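Local coordinates for transcriptional regulatory protein FixJ (Sinorhizobium meliloti, PDB 1D5W) that activates transcription of nitrogen-fixation regulatory genes once switched on by its partner FixL, this chain being its receiver domain, which carries the phosphorylation site, at residues P77-T82 against D100-P105. The protein carries 3 engineered substitutions. Residues are numbered along the deposited sequence; the frame is centred on the assembly and turned at random.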
loop_
_atom_site.group_PDB
_atom_site.type_symbol
_atom_site.label_atom_id
_atom_site.label_comp_id
_atom_site.label_asym_id
_atom_site.label_seq_id
_atom_site.Cartn_x
_atom_site.Cartn_y
_atom_site.Cartn_z
ATOM N N PRO A 77 -8.940 11.806 1.112
ATOM C CA PRO A 77 -7.579 11.427 0.688
ATOM C C PRO A 77 -6.633 11.650 1.871
ATOM O O PRO A 77 -6.603 12.743 2.464
ATOM C CB PRO A 77 -7.287 12.384 -0.464
ATOM C CG PRO A 77 -8.662 12.687 -1.021
ATOM C CD PRO A 77 -9.521 12.816 0.214
ATOM N N SER A 78 -5.859 10.626 2.214
ATOM C CA SER A 78 -4.985 10.731 3.360
ATOM C C SER A 78 -3.559 10.293 3.137
ATOM O O SER A 78 -3.291 9.338 2.411
ATOM C CB SER A 78 -5.568 9.919 4.515
ATOM O OG SER A 78 -6.865 10.375 4.853
ATOM N N ILE A 79 -2.642 11.003 3.785
ATOM C CA ILE A 79 -1.230 10.685 3.703
ATOM C C ILE A 79 -0.765 10.459 5.126
ATOM O O ILE A 79 -1.106 11.235 6.025
ATOM C CB ILE A 79 -0.413 11.844 3.084
ATOM C CG1 ILE A 79 -0.841 12.071 1.632
ATOM C CG2 ILE A 79 1.087 11.528 3.168
ATOM C CD1 ILE A 79 -0.623 13.502 1.164
ATOM N N VAL A 80 -0.017 9.388 5.347
ATOM C CA VAL A 80 0.496 9.116 6.671
ATOM C C VAL A 80 1.968 9.476 6.649
ATOM O O VAL A 80 2.668 9.128 5.702
ATOM C CB VAL A 80 0.382 7.626 7.029
ATOM C CG1 VAL A 80 0.969 7.376 8.423
ATOM C CG2 VAL A 80 -1.064 7.184 6.962
ATOM N N ILE A 81 2.440 10.209 7.654
ATOM C CA ILE A 81 3.866 10.524 7.718
ATOM C C ILE A 81 4.329 10.009 9.065
ATOM O O ILE A 81 3.584 10.065 10.042
ATOM C CB ILE A 81 4.174 12.046 7.579
ATOM C CG1 ILE A 81 3.330 12.858 8.572
ATOM C CG2 ILE A 81 3.964 12.486 6.108
ATOM C CD1 ILE A 81 3.737 14.331 8.644
ATOM N N THR A 82 5.550 9.489 9.123
ATOM C CA THR A 82 6.049 8.920 10.368
ATOM C C THR A 82 7.563 8.765 10.406
ATOM O O THR A 82 8.223 8.541 9.376
ATOM C CB THR A 82 5.448 7.519 10.590
ATOM O OG1 THR A 82 5.799 7.034 11.895
ATOM C CG2 THR A 82 6.003 6.534 9.535
ATOM N N ASP A 100 -0.686 7.630 0.290
ATOM C CA ASP A 100 0.749 7.498 0.487
ATOM C C ASP A 100 1.127 7.396 1.965
ATOM O O ASP A 100 0.376 7.806 2.866
ATOM C CB ASP A 100 1.470 8.681 -0.164
ATOM C CG ASP A 100 2.862 8.317 -0.662
ATOM O OD1 ASP A 100 3.368 9.039 -1.555
ATOM O OD2 ASP A 100 3.449 7.322 -0.163
ATOM N N PHE A 101 2.311 6.836 2.185
ATOM C CA PHE A 101 2.876 6.605 3.502
ATOM C C PHE A 101 4.326 7.023 3.306
ATOM O O PHE A 101 5.069 6.360 2.588
ATOM C CB PHE A 101 2.771 5.112 3.808
ATOM C CG PHE A 101 3.285 4.716 5.154
ATOM C CD1 PHE A 101 2.407 4.541 6.218
ATOM C CD2 PHE A 101 4.641 4.446 5.338
ATOM C CE1 PHE A 101 2.863 4.091 7.447
ATOM C CE2 PHE A 101 5.111 3.999 6.562
ATOM C CZ PHE A 101 4.217 3.816 7.625
ATOM N N ILE A 102 4.728 8.117 3.944
ATOM C CA ILE A 102 6.069 8.635 3.758
ATOM C C ILE A 102 6.869 8.730 5.034
ATOM O O ILE A 102 6.354 9.181 6.063
ATOM C CB ILE A 102 6.005 10.027 3.138
ATOM C CG1 ILE A 102 5.044 10.004 1.940
ATOM C CG2 ILE A 102 7.407 10.479 2.736
ATOM C CD1 ILE A 102 4.795 11.375 1.302
ATOM N N GLU A 103 8.138 8.337 4.950
ATOM C CA GLU A 103 9.030 8.353 6.102
ATOM C C GLU A 103 9.788 9.664 6.308
ATOM O O GLU A 103 10.236 10.302 5.350
ATOM C CB GLU A 103 10.038 7.194 6.001
ATOM C CG GLU A 103 9.385 5.814 6.089
ATOM C CD GLU A 103 10.394 4.673 6.131
ATOM O OE1 GLU A 103 11.191 4.533 5.167
ATOM O OE2 GLU A 103 10.381 3.916 7.130
ATOM N N LYS A 104 9.932 10.054 7.571
ATOM C CA LYS A 104 10.662 11.268 7.931
ATOM C C LYS A 104 12.130 10.887 8.134
ATOM O O LYS A 104 12.435 9.749 8.497
ATOM C CB LYS A 104 10.112 11.851 9.232
ATOM C CG LYS A 104 8.640 12.237 9.188
ATOM C CD LYS A 104 8.144 12.513 10.588
ATOM C CE LYS A 104 6.701 13.019 10.580
ATOM N NZ LYS A 104 6.141 13.081 11.973
ATOM N N PRO A 105 13.055 11.834 7.909
ATOM C CA PRO A 105 12.779 13.208 7.486
ATOM C C PRO A 105 12.639 13.301 5.971
ATOM O O PRO A 105 13.187 12.486 5.228
ATOM C CB PRO A 105 14.013 13.955 7.973
ATOM C CG PRO A 105 15.121 12.954 7.615
ATOM C CD PRO A 105 14.510 11.606 8.038
#
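Val-80 and Phe-101 face each other, CA to CA 4.7 Å, where strands 78-82 and 100-103 run parallel, their axes 19° apart, as the two strands of a beta-alpha-beta crossover through helix 87-95 in the CheY-like receiver fold. The bonds alternate as parallel pairing requires: Val-80 N donates to Asp-100 O, Val-80 O accepts Ile-102 N at 2.9 Å, and Thr-82 repeats the pattern with Ile-102 O and Lys-104 N. The last donor lies above the carbonyl plane of Thr-82, 42° out of it. On the face toward helix 87-95, the Phe-101 ring, its CG anti to the backbone N (chi1 -179°), is met obliquely by both neighbours: CD1 lies 3.8 Å from Val-80 CB, and CZ 3.8 Å from Thr-82 CG2. Against helix 108-119, Ile-79 CG2 meets Ile-102 CD1 at 4.2 Å. At the C-terminal ends of the strands the contact reaches the phosphorylation site: Lys-104, extended beyond CG, crosses Ile-81 and hydrogen-bonds through NZ to OP1 of the phosphoaspartate at position 54, while Thr-82 OG1 hydrogen-bonds to its OP2 and to His-84 N. With an alanine at Lys-104, OP1 would probably lose its ammonium partner, and Ile-81 the methylene packing against its CG1 and CD1. In that packing Lys-104 CE lies 3.8 Å from Ile-81 CD1.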